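Local coordinates for protein peptide methionine sulfoxide reductase MsrA (Corynebacterium diphtheriae, PDB 4D7L) that probably repairs oxidised proteins by reducing the S epimer of methionine sulfoxide back to methionine through thiol-disulfide chemistry, at residues Q154-I159 and T193-P198; I66-G71 and V117-D122; L131-M136 and R174-H179. All blocks are in the same frame, centred on the assembly; numbering follows the deposited sequence. Where two conformers were deposited one is given.

Interaction 1 (Q154-I159 and T193-P198); sequences QYRSAI and TTEILP. With CAC (cacodylate ion), chain D.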
ATOM      1  N   GLN A 154      -4.741  -6.298  -7.348  1.00 16.94           N
ATOM      2  CA  GLN A 154      -4.645  -5.023  -6.618  1.00 17.58           C
ATOM      3  C   GLN A 154      -4.427  -5.245  -5.119  1.00 18.34           C
ATOM      4  O   GLN A 154      -4.271  -4.288  -4.374  1.00 18.54           O
ATOM      5  CB  GLN A 154      -5.897  -4.139  -6.837  1.00 16.78           C
ATOM      6  CG  GLN A 154      -7.206  -4.599  -6.115  1.00 14.80           C
ATOM      7  CD  GLN A 154      -8.037  -5.531  -6.977  1.00 23.80           C
ATOM      8  OE1 GLN A 154      -7.488  -6.293  -7.762  1.00 20.37           O
ATOM      9  NE2 GLN A 154      -9.368  -5.486  -6.821  1.00 23.81           N
ATOM     10  N   TYR A 155      -4.368  -6.502  -4.684  1.00 15.82           N
ATOM     11  CA  TYR A 155      -4.118  -6.779  -3.267  1.00 13.53           C
ATOM     12  C   TYR A 155      -2.738  -7.388  -3.033  1.00 17.43           C
ATOM     13  O   TYR A 155      -2.440  -7.826  -1.917  1.00 16.48           O
ATOM     14  CB  TYR A 155      -5.203  -7.712  -2.704  1.00 14.54           C
ATOM     15  CG  TYR A 155      -6.561  -7.060  -2.783  1.00 16.31           C
ATOM     16  CD1 TYR A 155      -6.869  -5.975  -1.973  1.00 18.69           C
ATOM     17  CD2 TYR A 155      -7.513  -7.500  -3.698  1.00 14.64           C
ATOM     18  CE1 TYR A 155      -8.089  -5.337  -2.059  1.00 22.62           C
ATOM     19  CE2 TYR A 155      -8.746  -6.892  -3.783  1.00 13.09           C
ATOM     20  CZ  TYR A 155      -9.025  -5.795  -2.961  1.00 18.65           C
ATOM     21  OH  TYR A 155     -10.240  -5.157  -3.048  1.00 21.96           O
ATOM     22  N   ARG A 156      -1.899  -7.412  -4.069  1.00 13.89           N
ATOM     23  CA  ARG A 156      -0.590  -8.070  -3.939  1.00 19.32           C
ATOM     24  C   ARG A 156       0.366  -7.302  -3.017  1.00 18.23           C
ATOM     25  O   ARG A 156       0.248  -6.092  -2.833  1.00 17.05           O
ATOM     26  CB  ARG A 156       0.065  -8.268  -5.319  1.00 19.39           C
ATOM     27  CG  ARG A 156       0.550  -6.980  -6.043  1.00 13.38           C
ATOM     28  CD  ARG A 156       0.962  -7.359  -7.485  1.00 16.05           C
ATOM     29  NE  ARG A 156       1.571  -6.267  -8.247  1.00 19.33           N
ATOM     30  CZ  ARG A 156       0.886  -5.370  -8.959  1.00 21.07           C
ATOM     31  NH1 ARG A 156      -0.443  -5.393  -8.950  1.00 15.14           N
ATOM     32  NH2 ARG A 156       1.526  -4.425  -9.654  1.00 17.47           N
ATOM     33  N   SER A 157       1.333  -8.024  -2.457  1.00 16.22           N
ATOM     34  CA  SER A 157       2.308  -7.449  -1.529  1.00 14.38           C
ATOM     35  C   SER A 157       3.335  -6.604  -2.279  1.00 20.15           C
ATOM     36  O   SER A 157       3.808  -7.028  -3.342  1.00 17.26           O
ATOM     37  CB  SER A 157       3.011  -8.587  -0.777  1.00 12.36           C
ATOM     38  OG  SER A 157       3.947  -8.088   0.160  1.00 16.72           O
ATOM     39  N   ALA A 158       3.664  -5.415  -1.767  1.00 18.11           N
ATOM     40  CA  ALA A 158       4.642  -4.561  -2.452  1.00 17.39           C
ATOM     41  C   ALA A 158       5.339  -3.585  -1.513  1.00 18.86           C
ATOM     42  O   ALA A 158       4.782  -3.165  -0.486  1.00 16.01           O
ATOM     43  CB  ALA A 158       3.977  -3.779  -3.618  1.00 14.15           C
ATOM     44  N   ILE A 159       6.571  -3.245  -1.876  1.00 16.15           N
ATOM     45  CA  ILE A 159       7.285  -2.117  -1.286  1.00 15.17           C
ATOM     46  C   ILE A 159       7.883  -1.308  -2.431  1.00 20.62           C
ATOM     47  O   ILE A 159       8.738  -1.811  -3.171  1.00 18.33           O
ATOM     48  CB  ILE A 159       8.412  -2.551  -0.332  1.00 17.79           C
ATOM     49  CG1 ILE A 159       7.859  -3.399   0.818  1.00 23.48           C
ATOM     50  CG2 ILE A 159       9.135  -1.308   0.239  1.00 14.35           C
ATOM     51  CD1 ILE A 159       8.946  -4.095   1.639  1.00 31.16           C
ATOM     52  N   THR A 193       6.189 -13.394  -2.159  1.00 14.04           N
ATOM     53  CA  THR A 193       5.754 -12.846  -3.449  1.00 17.00           C
ATOM     54  C   THR A 193       5.820 -11.307  -3.506  1.00 22.20           C
ATOM     55  O   THR A 193       5.498 -10.702  -4.530  1.00 19.08           O
ATOM     56  CB  THR A 193       4.306 -13.287  -3.767  1.00 20.91           C
ATOM     57  OG1 THR A 193       3.433 -12.825  -2.731  1.00 20.20           O
ATOM     58  CG2 THR A 193       4.219 -14.804  -3.846  1.00 17.89           C
ATOM     59  N   THR A 194       6.218 -10.675  -2.403  1.00 18.25           N
ATOM     60  CA  THR A 194       6.362  -9.203  -2.349  1.00 14.20           C
ATOM     61  C   THR A 194       7.172  -8.643  -3.525  1.00 18.20           C
ATOM     62  O   THR A 194       8.253  -9.106  -3.815  1.00 16.98           O
ATOM     63  CB  THR A 194       7.074  -8.769  -1.034  1.00 22.44           C
ATOM     64  OG1 THR A 194       6.418  -9.377   0.082  1.00 17.91           O
ATOM     65  CG2 THR A 194       7.078  -7.223  -0.859  1.00 17.62           C
ATOM     66  N   GLU A 195       6.616  -7.646  -4.190  1.00 17.25           N
ATOM     67  CA  GLU A 195       7.246  -6.936  -5.303  1.00 19.92           C
ATOM     68  C   GLU A 195       8.019  -5.721  -4.756  1.00 25.47           C
ATOM     69  O   GLU A 195       7.423  -4.886  -4.070  1.00 18.92           O
ATOM     70  CB  GLU A 195       6.112  -6.536  -6.247  1.00 22.92           C
ATOM     71  CG  GLU A 195       6.371  -5.760  -7.470  1.00 34.53           C
ATOM     72  CD  GLU A 195       5.050  -5.605  -8.201  1.00 35.27           C
ATOM     73  OE1 GLU A 195       4.426  -6.649  -8.533  1.00 35.86           O
ATOM     74  OE2 GLU A 195       4.585  -4.458  -8.346  1.00 29.05           O
ATOM     75  N   ILE A 196       9.334  -5.631  -4.992  1.00 14.87           N
ATOM     76  CA  ILE A 196      10.122  -4.559  -4.400  1.00 18.10           C
ATOM     77  C   ILE A 196      10.936  -3.830  -5.470  1.00 21.54           C
ATOM     78  O   ILE A 196      11.737  -4.455  -6.170  1.00 20.28           O
ATOM     79  CB  ILE A 196      11.103  -5.087  -3.315  1.00 22.25           C
ATOM     80  CG1 ILE A 196      10.365  -5.845  -2.206  1.00 21.86           C
ATOM     81  CG2 ILE A 196      11.905  -3.932  -2.714  1.00 17.25           C
ATOM     82  CD1 ILE A 196      11.340  -6.578  -1.252  1.00 23.56           C
ATOM     83  N   LEU A 197      10.724  -2.525  -5.611  1.00 15.26           N
ATOM     84  CA  LEU A 197      11.471  -1.718  -6.594  1.00 17.14           C
ATOM     85  C   LEU A 197      11.224  -0.230  -6.349  1.00 15.73           C
ATOM     86  O   LEU A 197      10.275   0.134  -5.664  1.00 17.46           O
ATOM     87  CB  LEU A 197      11.077  -2.102  -8.035  1.00 22.64           C
ATOM     88  CG  LEU A 197       9.633  -1.872  -8.486  1.00 25.60           C
ATOM     89  CD1 LEU A 197       9.540  -1.861 -10.010  1.00 22.51           C
ATOM     90  CD2 LEU A 197       8.695  -2.950  -7.930  1.00 26.63           C
ATOM     91  N   PRO A 198      12.078   0.636  -6.903  1.00 16.61           N
ATOM     92  CA  PRO A 198      11.792   2.071  -6.775  1.00 17.77           C
ATOM     93  C   PRO A 198      10.438   2.405  -7.410  1.00 21.15           C
ATOM     94  O   PRO A 198      10.110   1.807  -8.428  1.00 18.84           O
ATOM     95  CB  PRO A 198      12.937   2.728  -7.542  1.00 17.06           C
ATOM     96  CG  PRO A 198      14.078   1.695  -7.465  1.00 18.87           C
ATOM     97  CD  PRO A 198      13.407   0.367  -7.495  1.00 17.47           C
TER
HETATM   98 AS   CAC D1220     -10.818  -2.318  -0.372  0.87 21.99          AS
HETATM   99  O1  CAC D1220     -10.518  -2.467  -2.080  0.87 16.99           O
HETATM  100  O2  CAC D1220     -10.139  -3.688   0.458  0.87 21.16           O
HETATM  101  C1  CAC D1220     -12.752  -2.250  -0.051  0.87 20.48           C
HETATM  102  C2  CAC D1220      -9.986  -0.671   0.296  0.87 15.94           C
HETATM  103  O   HOH W   1       1.818 -10.683  -3.366  1.00 19.55           O
HETATM  104  O   HOH W   2       3.480  -9.008  -5.140  1.00 25.96           O

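Interaction 2 (I66-G71 and V117-D122); sequences IYIGIG and VEVVYD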
ATOM      1  N   ILE A  66       8.003   5.928   2.155  1.00 14.37           N
ATOM      2  CA  ILE A  66       7.969   4.558   1.647  1.00 14.46           C
ATOM      3  C   ILE A  66       6.530   4.207   1.250  1.00 22.07           C
ATOM      4  O   ILE A  66       5.566   4.684   1.860  1.00 19.64           O
ATOM      5  CB  ILE A  66       8.536   3.550   2.689  1.00 19.79           C
ATOM      6  CG1 ILE A  66       8.689   2.139   2.094  1.00 18.62           C
ATOM      7  CG2 ILE A  66       7.725   3.575   4.014  1.00 19.04           C
ATOM      8  CD1 ILE A  66       9.273   1.120   3.120  1.00 20.46           C
ATOM      9  N   TYR A  67       6.387   3.405   0.198  1.00 14.89           N
ATOM     10  CA  TYR A  67       5.079   3.019  -0.316  1.00 14.60           C
ATOM     11  C   TYR A  67       4.832   1.548  -0.030  1.00 20.69           C
ATOM     12  O   TYR A  67       5.614   0.694  -0.439  1.00 17.15           O
ATOM     13  CB  TYR A  67       4.988   3.284  -1.829  1.00 15.18           C
ATOM     14  CG  TYR A  67       5.143   4.742  -2.169  1.00 16.29           C
ATOM     15  CD1 TYR A  67       6.403   5.283  -2.393  1.00 15.73           C
ATOM     16  CD2 TYR A  67       4.037   5.593  -2.221  1.00 15.32           C
ATOM     17  CE1 TYR A  67       6.571   6.633  -2.690  1.00 18.08           C
ATOM     18  CE2 TYR A  67       4.195   6.951  -2.521  1.00 20.21           C
ATOM     19  CZ  TYR A  67       5.467   7.455  -2.753  1.00 19.88           C
ATOM     20  OH  TYR A  67       5.642   8.779  -3.041  1.00 21.48           O
ATOM     21  N   ILE A  68       3.740   1.253   0.664  1.00 18.10           N
ATOM     22  CA  ILE A  68       3.520  -0.090   1.186  1.00 13.38           C
ATOM     23  C   ILE A  68       2.237  -0.698   0.673  1.00 14.20           C
ATOM     24  O   ILE A  68       1.165  -0.078   0.783  1.00 13.09           O
ATOM     25  CB  ILE A  68       3.460  -0.062   2.731  1.00 19.49           C
ATOM     26  CG1 ILE A  68       4.767   0.500   3.296  1.00 23.66           C
ATOM     27  CG2 ILE A  68       3.157  -1.460   3.305  1.00 19.27           C
ATOM     28  CD1 ILE A  68       5.949  -0.343   2.964  1.00 31.23           C
ATOM     29  N   GLY A  69       2.331  -1.914   0.149  1.00 16.77           N
ATOM     30  CA  GLY A  69       1.134  -2.643  -0.243  1.00 19.35           C
ATOM     31  C   GLY A  69       0.997  -3.932   0.548  1.00 20.10           C
ATOM     32  O   GLY A  69       1.836  -4.830   0.432  1.00 16.16           O
ATOM     33  N   ILE A  70      -0.038  -4.031   1.378  1.00 13.26           N
ATOM     34  CA  ILE A  70      -0.213  -5.256   2.158  1.00 14.58           C
ATOM     35  C   ILE A  70      -1.659  -5.714   2.127  1.00 21.11           C
ATOM     36  O   ILE A  70      -2.103  -6.426   3.022  1.00 23.20           O
ATOM     37  CB  ILE A  70       0.230  -5.065   3.638  1.00 17.77           C
ATOM     38  CG1 ILE A  70      -0.540  -3.903   4.276  1.00 19.84           C
ATOM     39  CG2 ILE A  70       1.715  -4.790   3.722  1.00 14.11           C
ATOM     40  CD1 ILE A  70      -0.361  -3.797   5.805  1.00 24.17           C
ATOM     41  N   GLY A  71      -2.386  -5.330   1.085  1.00 18.06           N
ATOM     42  CA  GLY A  71      -3.785  -5.709   0.976  1.00 17.76           C
ATOM     43  C   GLY A  71      -4.700  -4.508   1.149  1.00 20.28           C
ATOM     44  O   GLY A  71      -4.304  -3.393   0.823  1.00 21.94           O
ATOM     45  N   VAL A 117      -0.330   2.239   0.520  1.00 15.07           N
ATOM     46  CA  VAL A 117      -0.261   3.292   1.512  1.00 11.48           C
ATOM     47  C   VAL A 117       1.027   4.074   1.329  1.00 18.79           C
ATOM     48  O   VAL A 117       2.120   3.493   1.356  1.00 16.59           O
ATOM     49  CB  VAL A 117      -0.283   2.744   2.952  1.00 12.98           C
ATOM     50  CG1 VAL A 117      -0.251   3.914   3.984  1.00 12.92           C
ATOM     51  CG2 VAL A 117      -1.503   1.868   3.187  1.00 14.75           C
ATOM     52  N   GLU A 118       0.883   5.373   1.094  1.00 15.23           N
ATOM     53  CA  GLU A 118       1.997   6.309   1.121  1.00 13.24           C
ATOM     54  C   GLU A 118       2.309   6.591   2.592  1.00 20.26           C
ATOM     55  O   GLU A 118       1.450   7.079   3.315  1.00 16.49           O
ATOM     56  CB  GLU A 118       1.628   7.601   0.399  1.00 14.99           C
ATOM     57  CG  GLU A 118       2.687   8.719   0.550  1.00 18.48           C
ATOM     58  CD  GLU A 118       2.220  10.065   0.022  1.00 20.13           C
ATOM     59  OE1 GLU A 118       0.992  10.335   0.008  1.00 16.82           O
ATOM     60  OE2 GLU A 118       3.092  10.868  -0.370  1.00 23.64           O
ATOM     61  N   VAL A 119       3.508   6.240   3.037  1.00 16.21           N
ATOM     62  CA  VAL A 119       3.905   6.442   4.424  1.00 17.66           C
ATOM     63  C   VAL A 119       5.036   7.466   4.489  1.00 18.37           C
ATOM     64  O   VAL A 119       6.154   7.209   4.038  1.00 16.38           O
ATOM     65  CB  VAL A 119       4.362   5.131   5.066  1.00 16.14           C
ATOM     66  CG1 VAL A 119       4.707   5.351   6.542  1.00 15.59           C
ATOM     67  CG2 VAL A 119       3.280   4.089   4.925  1.00 16.69           C
ATOM     68  N   VAL A 120       4.734   8.632   5.022  1.00 15.75           N
ATOM     69  CA  VAL A 120       5.746   9.654   5.186  1.00 17.60           C
ATOM     70  C   VAL A 120       6.208   9.654   6.633  1.00 16.05           C
ATOM     71  O   VAL A 120       5.390   9.777   7.535  1.00 18.94           O
ATOM     72  CB  VAL A 120       5.212  11.029   4.819  1.00 16.29           C
ATOM     73  CG1 VAL A 120       6.306  12.072   4.959  1.00 17.32           C
ATOM     74  CG2 VAL A 120       4.661  11.003   3.383  1.00 17.91           C
ATOM     75  N   TYR A 121       7.513   9.544   6.867  1.00 17.38           N
ATOM     76  CA  TYR A 121       7.970   9.355   8.245  1.00 19.41           C
ATOM     77  C   TYR A 121       9.187  10.199   8.583  1.00 22.91           C
ATOM     78  O   TYR A 121       9.931  10.626   7.706  1.00 20.02           O
ATOM     79  CB  TYR A 121       8.272   7.868   8.506  1.00 19.43           C
ATOM     80  CG  TYR A 121       9.400   7.323   7.651  1.00 17.26           C
ATOM     81  CD1 TYR A 121       9.164   6.908   6.342  1.00 22.18           C
ATOM     82  CD2 TYR A 121      10.697   7.234   8.146  1.00 17.75           C
ATOM     83  CE1 TYR A 121      10.185   6.412   5.550  1.00 23.85           C
ATOM     84  CE2 TYR A 121      11.731   6.746   7.356  1.00 23.44           C
ATOM     85  CZ  TYR A 121      11.466   6.333   6.064  1.00 26.33           C
ATOM     86  OH  TYR A 121      12.492   5.862   5.282  1.00 21.02           O
ATOM     87  N   ASP A 122       9.358  10.432   9.884  1.00 21.05           N
ATOM     88  CA  ASP A 122      10.513  11.116  10.437  1.00 22.96           C
ATOM     89  C   ASP A 122      11.572  10.065  10.751  1.00 22.78           C
ATOM     90  O   ASP A 122      11.404   9.283  11.691  1.00 21.50           O
ATOM     91  CB  ASP A 122      10.127  11.872  11.719  1.00 23.07           C
ATOM     92  CG  ASP A 122      11.309  12.625  12.354  1.00 30.11           C
ATOM     93  OD1 ASP A 122      12.488  12.379  11.987  1.00 25.15           O
ATOM     94  OD2 ASP A 122      11.047  13.439  13.261  1.00 27.07           O
TER
HETATM   95  O   HOH W   3       3.712  10.559  -3.131  1.00 33.30           O

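Interaction 3 (L131-M136 and R174-H179); sequences LVVKAM and REIVEH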
ATOM      1  N   LEU A 131       9.910   0.141   9.359  1.00 18.96           N
ATOM      2  CA  LEU A 131       8.644   0.190   8.633  1.00 17.87           C
ATOM      3  C   LEU A 131       8.510  -1.024   7.711  1.00 20.77           C
ATOM      4  O   LEU A 131       7.410  -1.553   7.532  1.00 23.20           O
ATOM      5  CB  LEU A 131       8.529   1.507   7.835  1.00 17.57           C
ATOM      6  CG  LEU A 131       8.372   2.762   8.723  1.00 20.88           C
ATOM      7  CD1 LEU A 131       8.443   4.014   7.883  1.00 16.22           C
ATOM      8  CD2 LEU A 131       7.022   2.711   9.451  1.00 23.33           C
ATOM      9  N   VAL A 132       9.615  -1.462   7.113  1.00 18.26           N
ATOM     10  CA  VAL A 132       9.545  -2.688   6.304  1.00 15.99           C
ATOM     11  C   VAL A 132       9.160  -3.880   7.174  1.00 17.36           C
ATOM     12  O   VAL A 132       8.297  -4.693   6.805  1.00 18.76           O
ATOM     13  CB  VAL A 132      10.887  -2.979   5.556  1.00 21.34           C
ATOM     14  CG1 VAL A 132      10.855  -4.361   4.898  1.00 19.60           C
ATOM     15  CG2 VAL A 132      11.162  -1.899   4.494  1.00 22.81           C
ATOM     16  N   VAL A 133       9.774  -3.978   8.346  1.00 17.25           N
ATOM     17  CA  VAL A 133       9.469  -5.082   9.266  1.00 18.22           C
ATOM     18  C   VAL A 133       8.003  -5.019   9.696  1.00 22.73           C
ATOM     19  O   VAL A 133       7.301  -6.045   9.728  1.00 21.36           O
ATOM     20  CB  VAL A 133      10.394  -5.052  10.513  1.00 20.17           C
ATOM     21  CG1 VAL A 133       9.865  -5.975  11.615  1.00 22.00           C
ATOM     22  CG2 VAL A 133      11.825  -5.433  10.125  1.00 20.71           C
ATOM     23  N   LYS A 134       7.525  -3.812   9.992  1.00 24.44           N
ATOM     24  CA  LYS A 134       6.135  -3.660  10.410  1.00 24.78           C
ATOM     25  C   LYS A 134       5.179  -4.129   9.315  1.00 25.99           C
ATOM     26  O   LYS A 134       4.212  -4.829   9.587  1.00 19.95           O
ATOM     27  CB  LYS A 134       5.818  -2.211  10.769  1.00 25.06           C
ATOM     28  CG  LYS A 134       4.477  -2.086  11.481  1.00 35.74           C
ATOM     29  CD  LYS A 134       4.216  -0.663  11.892  1.00 42.85           C
ATOM     30  CE  LYS A 134       4.222  -0.510  13.391  1.00 44.57           C
ATOM     31  NZ  LYS A 134       2.882  -0.797  13.975  1.00 47.07           N
ATOM     32  N   ALA A 135       5.460  -3.747   8.076  1.00 15.94           N
ATOM     33  CA  ALA A 135       4.657  -4.224   6.946  1.00 19.64           C
ATOM     34  C   ALA A 135       4.689  -5.749   6.823  1.00 18.61           C
ATOM     35  O   ALA A 135       3.647  -6.387   6.643  1.00 23.08           O
ATOM     36  CB  ALA A 135       5.130  -3.608   5.672  1.00 17.05           C
ATOM     37  N   MET A 136       5.888  -6.329   6.886  0.53 19.41           N
ATOM     38  CA  MET A 136       6.047  -7.784   6.768  0.53 20.76           C
ATOM     39  C   MET A 136       5.240  -8.522   7.839  0.53 22.41           C
ATOM     40  O   MET A 136       4.608  -9.548   7.563  0.53 25.23           O
ATOM     41  CB  MET A 136       7.526  -8.193   6.864  0.53 21.79           C
ATOM     42  CG  MET A 136       8.276  -8.061   5.542  0.53 22.36           C
ATOM     43  SD  MET A 136       7.661  -9.176   4.251  0.53 19.88           S
ATOM     44  CE  MET A 136       8.433 -10.730   4.691  0.53 22.30           C
ATOM     45  N   ARG A 174      14.830  -5.645   0.123  1.00 21.01           N
ATOM     46  CA  ARG A 174      15.019  -7.023  -0.302  1.00 21.27           C
ATOM     47  C   ARG A 174      15.788  -7.833   0.741  1.00 24.61           C
ATOM     48  O   ARG A 174      15.463  -9.003   0.962  1.00 20.97           O
ATOM     49  CB  ARG A 174      15.737  -7.088  -1.653  1.00 24.39           C
ATOM     50  CG  ARG A 174      14.877  -6.519  -2.802  1.00 20.08           C
ATOM     51  CD  ARG A 174      15.604  -6.594  -4.158  1.00 31.98           C
ATOM     52  NE  ARG A 174      14.864  -5.782  -5.136  1.00 36.88           N
ATOM     53  CZ  ARG A 174      15.350  -4.691  -5.708  1.00 31.11           C
ATOM     54  NH1 ARG A 174      16.585  -4.298  -5.415  1.00 29.29           N
ATOM     55  NH2 ARG A 174      14.604  -3.993  -6.566  1.00 40.35           N
ATOM     56  N   GLU A 175      16.818  -7.242   1.345  0.94 20.57           N
ATOM     57  CA  GLU A 175      17.574  -7.956   2.379  0.94 18.25           C
ATOM     58  C   GLU A 175      16.717  -8.274   3.593  0.94 22.51           C
ATOM     59  O   GLU A 175      16.868  -9.320   4.213  0.94 23.25           O
ATOM     60  CB  GLU A 175      18.821  -7.199   2.856  0.94 29.72           C
ATOM     61  CG  GLU A 175      19.960  -7.268   1.878  0.94 43.61           C
ATOM     62  CD  GLU A 175      21.247  -6.637   2.395  0.94 47.43           C
ATOM     63  OE1 GLU A 175      21.553  -6.742   3.618  0.94 42.41           O
ATOM     64  OE2 GLU A 175      21.911  -5.976   1.574  0.94 43.76           O
ATOM     65  N   ILE A 176      15.908  -7.313   4.011  1.00 22.04           N
ATOM     66  CA  ILE A 176      15.034  -7.556   5.141  1.00 19.91           C
ATOM     67  C   ILE A 176      14.038  -8.621   4.739  1.00 25.81           C
ATOM     68  O   ILE A 176      13.862  -9.627   5.426  1.00 23.89           O
ATOM     69  CB  ILE A 176      14.313  -6.289   5.587  1.00 22.55           C
ATOM     70  CG1 ILE A 176      15.311  -5.298   6.170  1.00 23.02           C
ATOM     71  CG2 ILE A 176      13.256  -6.609   6.624  1.00 22.76           C
ATOM     72  CD1 ILE A 176      14.730  -3.911   6.409  1.00 20.89           C
ATOM     73  N   VAL A 177      13.437  -8.451   3.569  1.00 24.54           N
ATOM     74  CA  VAL A 177      12.380  -9.359   3.191  1.00 28.80           C
ATOM     75  C   VAL A 177      12.951 -10.762   3.027  1.00 25.75           C
ATOM     76  O   VAL A 177      12.354 -11.734   3.477  1.00 32.10           O
ATOM     77  CB  VAL A 177      11.647  -8.854   1.920  1.00 27.03           C
ATOM     78  CG1 VAL A 177      10.706  -9.895   1.394  1.00 30.36           C
ATOM     79  CG2 VAL A 177      10.867  -7.582   2.269  1.00 25.74           C
ATOM     80  N   GLU A 178      14.143 -10.875   2.460  1.00 29.02           N
ATOM     81  CA  GLU A 178      14.755 -12.177   2.270  1.00 26.87           C
ATOM     82  C   GLU A 178      15.119 -12.886   3.574  1.00 36.02           C
ATOM     83  O   GLU A 178      15.198 -14.119   3.620  1.00 35.47           O
ATOM     84  CB  GLU A 178      16.017 -12.049   1.403  1.00 31.08           C
ATOM     85  N   HIS A 179      15.329 -12.111   4.633  0.57 29.51           N
ATOM     86  CA  HIS A 179      15.604 -12.669   5.952  0.57 30.10           C
ATOM     87  C   HIS A 179      14.389 -13.402   6.548  0.57 26.52           C
ATOM     88  O   HIS A 179      14.532 -14.243   7.439  0.57 25.92           O
ATOM     89  CB  HIS A 179      16.047 -11.546   6.889  0.57 36.35           C
ATOM     90  CG  HIS A 179      16.961 -11.988   7.987  0.57 46.45           C
ATOM     91  ND1 HIS A 179      18.247 -12.432   7.754  0.57 48.55           N
ATOM     92  CD2 HIS A 179      16.786 -12.029   9.331  0.57 46.20           C
ATOM     93  CE1 HIS A 179      18.819 -12.738   8.905  0.57 49.47           C
ATOM     94  NE2 HIS A 179      17.955 -12.499   9.877  0.57 48.40           N
TER

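Interaction 1 (Q154-I159 and T193-P198)
R156, in the loop leading into strand 158-161, forms a salt bridge with E195 of the parallel strand 195-198. Helix 166-186 links the two strands as a beta-alpha-beta unit. R156 NE gives E195 OE1 a bond of 2.9 Å. The carboxylate oxygen lies near the guanidinium plane and is met on its syn side, but 29° out of the carboxylate plane. The bond from R156 NH2 to E195 OE2 is weak, at 3.3 Å, and the two flat groups are turned 47° apart. The extended glutamate chain, with CG anti to the backbone N (chi1 178°), carries the carboxylate out to the arginine. Each charge has a further partner: R156 NH2 also bonds N112 O, and E195 OE2 bonds Y160 OH.

S157 OG and T194 OG1 share a hydrogen bond of 2.8 Å, and H139 NE2 is a second partner of the serine oxygen. The backbones join through E195 N to S157 O (3.0 Å), I159 N to E195 O and L197 N to I159 O. One water bridges S157 N and T193 OG1, and another bridges S157 O and T193 O.

I159 CB and I196 CG1 are 4.3 Å apart on the face toward helix 166-186, where both side chains touch V177. Away from the strand pair, Y155 OH donates to a cacodylate ion, which Y103 OH also binds; the Y155 OH to cacodylate O1 distance is 2.9 Å.

Interaction 2 (I66-G71 and V117-D122)
I66 and I68 pair with V119 and V117 as antiparallel hydrogen-bonded pairs, with Y67 and E118 between them as a non-hydrogen-bonded pair. Four backbone bonds join the strands, which are inner strands of the mixed sheet of this alpha/beta fold. The bond from V117 N to I68 O is 2.8 Å and nearly straight, with an N-H...O angle of 175°. Y67 CA also makes a CH...O contact with V117 O.

On one face, Y67 and E118 run side by side in the same direction. Their ring and carboxylate planes are only 11° apart. Y67 CE2 lies 3.9 Å from E118 CG. A water links Y67 OH to E118 OE2 and lies in the plane of the ring. The carboxylate has further partners: S90 OG at OE1 and a salt bridge from R58 at OE2.

The other face is apolar. The CG2 branch of I66 stands between backbone N and carbonyl carbon and reaches V119 CB at 3.9 Å. The same methyl meets Y121 CE1 at 4.1 Å. I68 CG1 lies 4.2 Å from V119 CG2. The V117 side chain is about 9 Å from that of C72, the predicted active-site residue.

Helix 128-137 packs on I66 and Y121, and helix 73-81 on I68, V117 and V119. Strands 158-161 and 86-94 flank the pair in the sheet.

Interaction 3 (L131-M136 and R174-H179)
V132 and I176 make the tightly packed part of this helix-helix contact. V132 CG1 comes to 3.7 Å from I176 CG2, the shortest approach between the segments. The two side chains meet at a slant. I176 CD1 also reaches V132 CB at 4.0 Å, so both branches of the isoleucine touch the valine. CG2 of I176 is anti to its own backbone N, with CG1 beside that N (chi1 -67°), which spreads the two branches over V132. V132 CG1 further meets V177 CG2, at 4.2 Å.

Around this centre the touches are fewer. V133 is partly exposed, as is I176, and a single methyl joins it to the other helix. Its CG2 meets I176 CG2 at 4.0 Å, the side chains crossing at about a right angle. M136 is buried and meets V177 with the end of its chain: CE lies 4.1 Å from V177 CG1, and SD is equally far from V177 CG2. Bends at chi2 and chi3 fold the thioether toward the valine. A second conformer of M136 exists, so this end is less sharply defined. Y180 of helix 166-186 touches both V133 and M136. The solvent side carries E175 and H179, both exposed.

The helix segments approach to 10.1 Å between axes and cross at -38°, the gap bridged by valine, isoleucine and methionine side chains. The arrangement is typical of an alpha/beta fold, with neighbouring helices packed against each other over one face of a mixed sheet.

The three contacts lie close together, with centres 11 to 13 Å apart. Interactions 1 and 2 share the mixed sheet. Strand 158-161 of interaction 1 neighbours strand 64-69 of interaction 2, joined by the bond between A158 O and G69 N. Interaction 3 packs its two helices on the face of the sheet that carries I66, I159 and I196. There V132 touches I66 and I159, and R174 NH2 bonds I196 O. Along the chain, interaction 2 closes first. Interactions 1 and 3 then alternate their segments, because helix 166-186 connects strands 158-161 and 195-198. The predicted active-site residue C72, seen here in a disulfide with C226, directly follows segment 66-71.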